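Side-chain contacts in Dmd discriminator of mRNA degradation (Enterobacteria phage RB69, PDB 5I8J), which acts as a phage antitoxin and probably binds and neutralises the bacterial toxin RnlA: residues R30-I33 against E34-V38; T37-L40 against A41-N44. All coordinates share one frame; numbering follows the deposited sequence.

Contact 1: residues R30-I33 against E34-V38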
# COMPACT_ATOMS: atom_id res chain seq x y z
N ARG A 30 -3.54 -16.08 -10.44
CA ARG A 30 -2.31 -16.16 -9.66
C ARG A 30 -1.05 -15.89 -10.47
O ARG A 30 -0.21 -15.06 -10.09
CB ARG A 30 -2.18 -17.54 -9.00
CG ARG A 30 -1.00 -17.64 -8.06
CD ARG A 30 -1.08 -16.56 -7.00
NE ARG A 30 0.02 -16.66 -6.05
CZ ARG A 30 0.24 -15.79 -5.06
NH1 ARG A 30 -0.57 -14.76 -4.89
NH2 ARG A 30 1.27 -15.97 -4.25
N GLU A 31 -0.91 -16.59 -11.59
CA GLU A 31 0.32 -16.50 -12.36
C GLU A 31 0.56 -15.07 -12.84
O GLU A 31 1.67 -14.55 -12.71
CB GLU A 31 0.30 -17.46 -13.54
CG GLU A 31 1.50 -17.29 -14.45
CD GLU A 31 1.72 -18.46 -15.37
OE1 GLU A 31 0.75 -19.18 -15.68
OE2 GLU A 31 2.88 -18.65 -15.79
N GLU A 32 -0.47 -14.43 -13.38
CA GLU A 32 -0.31 -13.05 -13.84
C GLU A 32 0.07 -12.11 -12.71
O GLU A 32 0.94 -11.27 -12.87
CB GLU A 32 -1.59 -12.54 -14.50
CG GLU A 32 -1.43 -11.10 -14.98
CD GLU A 32 -2.68 -10.51 -15.56
OE1 GLU A 32 -3.77 -10.99 -15.21
OE2 GLU A 32 -2.57 -9.56 -16.36
N ILE A 33 -0.59 -12.24 -11.57
CA ILE A 33 -0.32 -11.37 -10.44
C ILE A 33 1.14 -11.52 -10.00
O ILE A 33 1.84 -10.52 -9.77
CB ILE A 33 -1.25 -11.69 -9.26
CG1 ILE A 33 -2.70 -11.38 -9.65
CG2 ILE A 33 -0.87 -10.86 -8.04
CD1 ILE A 33 -3.73 -11.95 -8.71
N GLU A 34 1.61 -12.76 -9.91
CA GLU A 34 3.00 -12.99 -9.51
C GLU A 34 3.99 -12.42 -10.53
O GLU A 34 4.98 -11.78 -10.16
CB GLU A 34 3.26 -14.48 -9.29
CG GLU A 34 2.56 -15.04 -8.05
CD GLU A 34 2.90 -16.50 -7.77
OE1 GLU A 34 3.84 -17.04 -8.38
OE2 GLU A 34 2.22 -17.10 -6.92
N TRP A 35 3.73 -12.66 -11.82
CA TRP A 35 4.63 -12.18 -12.87
C TRP A 35 4.70 -10.66 -12.87
O TRP A 35 5.77 -10.07 -12.95
CB TRP A 35 4.20 -12.69 -14.26
CG TRP A 35 5.29 -12.47 -15.27
CD1 TRP A 35 6.28 -13.35 -15.62
CD2 TRP A 35 5.54 -11.27 -16.03
NE1 TRP A 35 7.11 -12.78 -16.55
CE2 TRP A 35 6.68 -11.51 -16.82
CE3 TRP A 35 4.90 -10.03 -16.11
CZ2 TRP A 35 7.20 -10.55 -17.69
CZ3 TRP A 35 5.42 -9.08 -16.99
CH2 TRP A 35 6.56 -9.35 -17.76
N VAL A 36 3.54 -10.02 -12.77
CA VAL A 36 3.47 -8.57 -12.76
C VAL A 36 4.23 -8.03 -11.55
O VAL A 36 4.96 -7.03 -11.66
CB VAL A 36 2.00 -8.08 -12.76
CG1 VAL A 36 1.91 -6.59 -12.45
CG2 VAL A 36 1.38 -8.36 -14.12
N THR A 37 4.11 -8.71 -10.42
CA THR A 37 4.81 -8.30 -9.20
C THR A 37 6.32 -8.39 -9.39
O THR A 37 7.06 -7.46 -9.06
CB THR A 37 4.38 -9.15 -7.99
OG1 THR A 37 2.97 -9.00 -7.78
CG2 THR A 37 5.12 -8.70 -6.73
N VAL A 38 6.77 -9.52 -9.93
CA VAL A 38 8.19 -9.74 -10.12
C VAL A 38 8.74 -8.72 -11.10
O VAL A 38 9.82 -8.17 -10.88
CB VAL A 38 8.47 -11.17 -10.62
CG1 VAL A 38 9.91 -11.31 -11.10
CG2 VAL A 38 8.13 -12.16 -9.53
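Glu34 N, Trp35 N and Val36 N bond back to the carbonyl oxygens of Arg30, Glu31 and Glu32, and these i to i-4 links make residues 30-38 regular alpha-helix. They form the first turns of helix 30-44, the only helix of the chain, which packs on a four-stranded antiparallel sheet.

Arg30 and Glu34 form a salt bridge one turn apart. Arg30 NE reaches Glu34 OE2, at a modelled 2.4 Å. That length is very short and doubtful in detail, and the N-H points poorly at the oxygen. Glu34 CG lies over one face of the guanidinium, toward its rim, with Glu34 CG 3.6 Å from Arg30 NE. The carboxylate and guanidinium planes stand nearly perpendicular, 85° apart. The Arg30 chain is bent at chi2 (56°), which carries NE across the Glu34 side chain to OE2. The guanidinium has a second partner: NH1 bonds to Val57 O. Both side chains touch Phe58 on strand 55-61.

Glu32 and Val36 lie side by side and point the same way. Glu32 CG touches Val36 CG2 at 4.0 Å. Val36 CG2 also rests 3.2 Å from Glu32 O.

Thr37 is buried, with Phe10, Ala50 and Phe58 among its neighbours. Its hydroxyl has a partner within the helix. OG1 sits beside its own backbone N (chi1 -60°) and turns back to the preceding turn, where it donates to Ile33 O. Ile33 O therefore accepts two bonds from one residue. Thr37 N reaches Ile33 O at 3.0 Å. Thr37 OG1 reaches Ile33 O at 2.7 Å, from the opposite face of the carbonyl plane.

Contact 2: residues T37-L40 against A41-N44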
# COMPACT_ATOMS: atom_id res chain seq x y z
N THR A 37 4.11 -8.71 -10.42
CA THR A 37 4.81 -8.30 -9.20
C THR A 37 6.32 -8.39 -9.39
O THR A 37 7.06 -7.46 -9.06
CB THR A 37 4.38 -9.15 -7.99
OG1 THR A 37 2.97 -9.00 -7.78
CG2 THR A 37 5.12 -8.70 -6.73
N VAL A 38 6.77 -9.52 -9.93
CA VAL A 38 8.19 -9.74 -10.12
C VAL A 38 8.74 -8.72 -11.10
O VAL A 38 9.82 -8.17 -10.88
CB VAL A 38 8.47 -11.17 -10.62
CG1 VAL A 38 9.91 -11.31 -11.10
CG2 VAL A 38 8.13 -12.16 -9.53
N GLN A 39 8.00 -8.45 -12.17
CA GLN A 39 8.46 -7.49 -13.17
C GLN A 39 8.56 -6.09 -12.58
O GLN A 39 9.55 -5.40 -12.77
CB GLN A 39 7.51 -7.50 -14.37
CG GLN A 39 7.81 -6.43 -15.42
CD GLN A 39 9.11 -6.65 -16.19
OE1 GLN A 39 9.86 -7.59 -15.93
NE2 GLN A 39 9.37 -5.77 -17.15
N LEU A 40 7.53 -5.69 -11.85
CA LEU A 40 7.54 -4.39 -11.19
C LEU A 40 8.74 -4.26 -10.26
O LEU A 40 9.43 -3.24 -10.24
CB LEU A 40 6.25 -4.17 -10.39
CG LEU A 40 5.11 -3.40 -11.04
CD1 LEU A 40 3.95 -3.31 -10.06
CD2 LEU A 40 5.59 -2.01 -11.46
N ALA A 41 9.00 -5.31 -9.49
CA ALA A 41 10.07 -5.25 -8.51
C ALA A 41 11.41 -5.22 -9.22
O ALA A 41 12.29 -4.42 -8.87
CB ALA A 41 9.98 -6.42 -7.55
N GLU A 42 11.57 -6.06 -10.24
CA GLU A 42 12.87 -6.20 -10.90
C GLU A 42 13.24 -4.94 -11.68
O GLU A 42 14.36 -4.44 -11.56
CB GLU A 42 12.89 -7.41 -11.83
CG GLU A 42 14.28 -7.65 -12.40
CD GLU A 42 14.40 -8.95 -13.15
OE1 GLU A 42 13.46 -9.32 -13.89
OE2 GLU A 42 15.46 -9.61 -12.99
N VAL A 43 12.29 -4.42 -12.45
CA VAL A 43 12.51 -3.20 -13.23
C VAL A 43 12.93 -2.04 -12.31
O VAL A 43 13.77 -1.21 -12.67
CB VAL A 43 11.25 -2.80 -14.02
CG1 VAL A 43 11.36 -1.39 -14.59
CG2 VAL A 43 10.99 -3.80 -15.13
N ASN A 44 12.36 -2.01 -11.11
CA ASN A 44 12.58 -0.89 -10.22
C ASN A 44 13.62 -1.13 -9.14
O ASN A 44 13.85 -0.26 -8.29
CB ASN A 44 11.24 -0.49 -9.58
CG ASN A 44 10.34 0.23 -10.57
OD1 ASN A 44 10.63 1.36 -10.96
ND2 ASN A 44 9.25 -0.41 -10.98
O HOH W 1 12.62 -7.29 -15.43
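The Asn44 side chain lies beside that of Leu40, one turn earlier in helix 30-44, and its amide reaches Leu40 O. Asn44 CB lies 3.4 Å from Leu40 O. Asn44 CG follows at 3.6 Å from Leu40 O, placed beside the backbone N of Asn44. At the tip, Asn44 ND2 donates to Leu40 O at 2.9 Å. This bond lies in the carbonyl plane, on a lone pair, and is fairly straight (155°). The oxygen is also close to the amide plane of Asn44. Leu40 CD2 comes 4.0 Å from Asn44 ND2. The backbone Asn44 N reaches Leu40 O too, by a longer bond of 3.3 Å, so two N-H groups grip one oxygen.

On another side of the helix, the bent Gln39 chain crosses Val43, and Gln39 NE2 comes 3.3 Å from Val43 CG2. A water donates to both Gln39 OE1 and Glu42 OE1 and bridges the two residues. Ala41 faces Val48 and Ala60 on the sheet, while Leu40 touches Phe10. The Asn44 amide thus adds a side-chain to backbone i to i-4 bond to an alpha-helix packed on an antiparallel sheet.

In the fold
Contacts 1 and 2 are successive parts of helix 30-44 and share Thr37 and Val38. Their centres are about 10 Å apart. Each mixes a buried side with an exposed one. The buried residues are Ile33 and Thr37 in contact 1, and Thr37 and Ala41 in contact 2; all of them meet the sheet. The polar chemistry differs on the exposed side. The 30-38 region pairs opposite charges directly, whereas the 39-42 region links an amide and a carboxylate through water. Both contacts also add a side-chain donor to a main-chain oxygen, a buried hydroxyl in contact 1 and a partly exposed amide in contact 2.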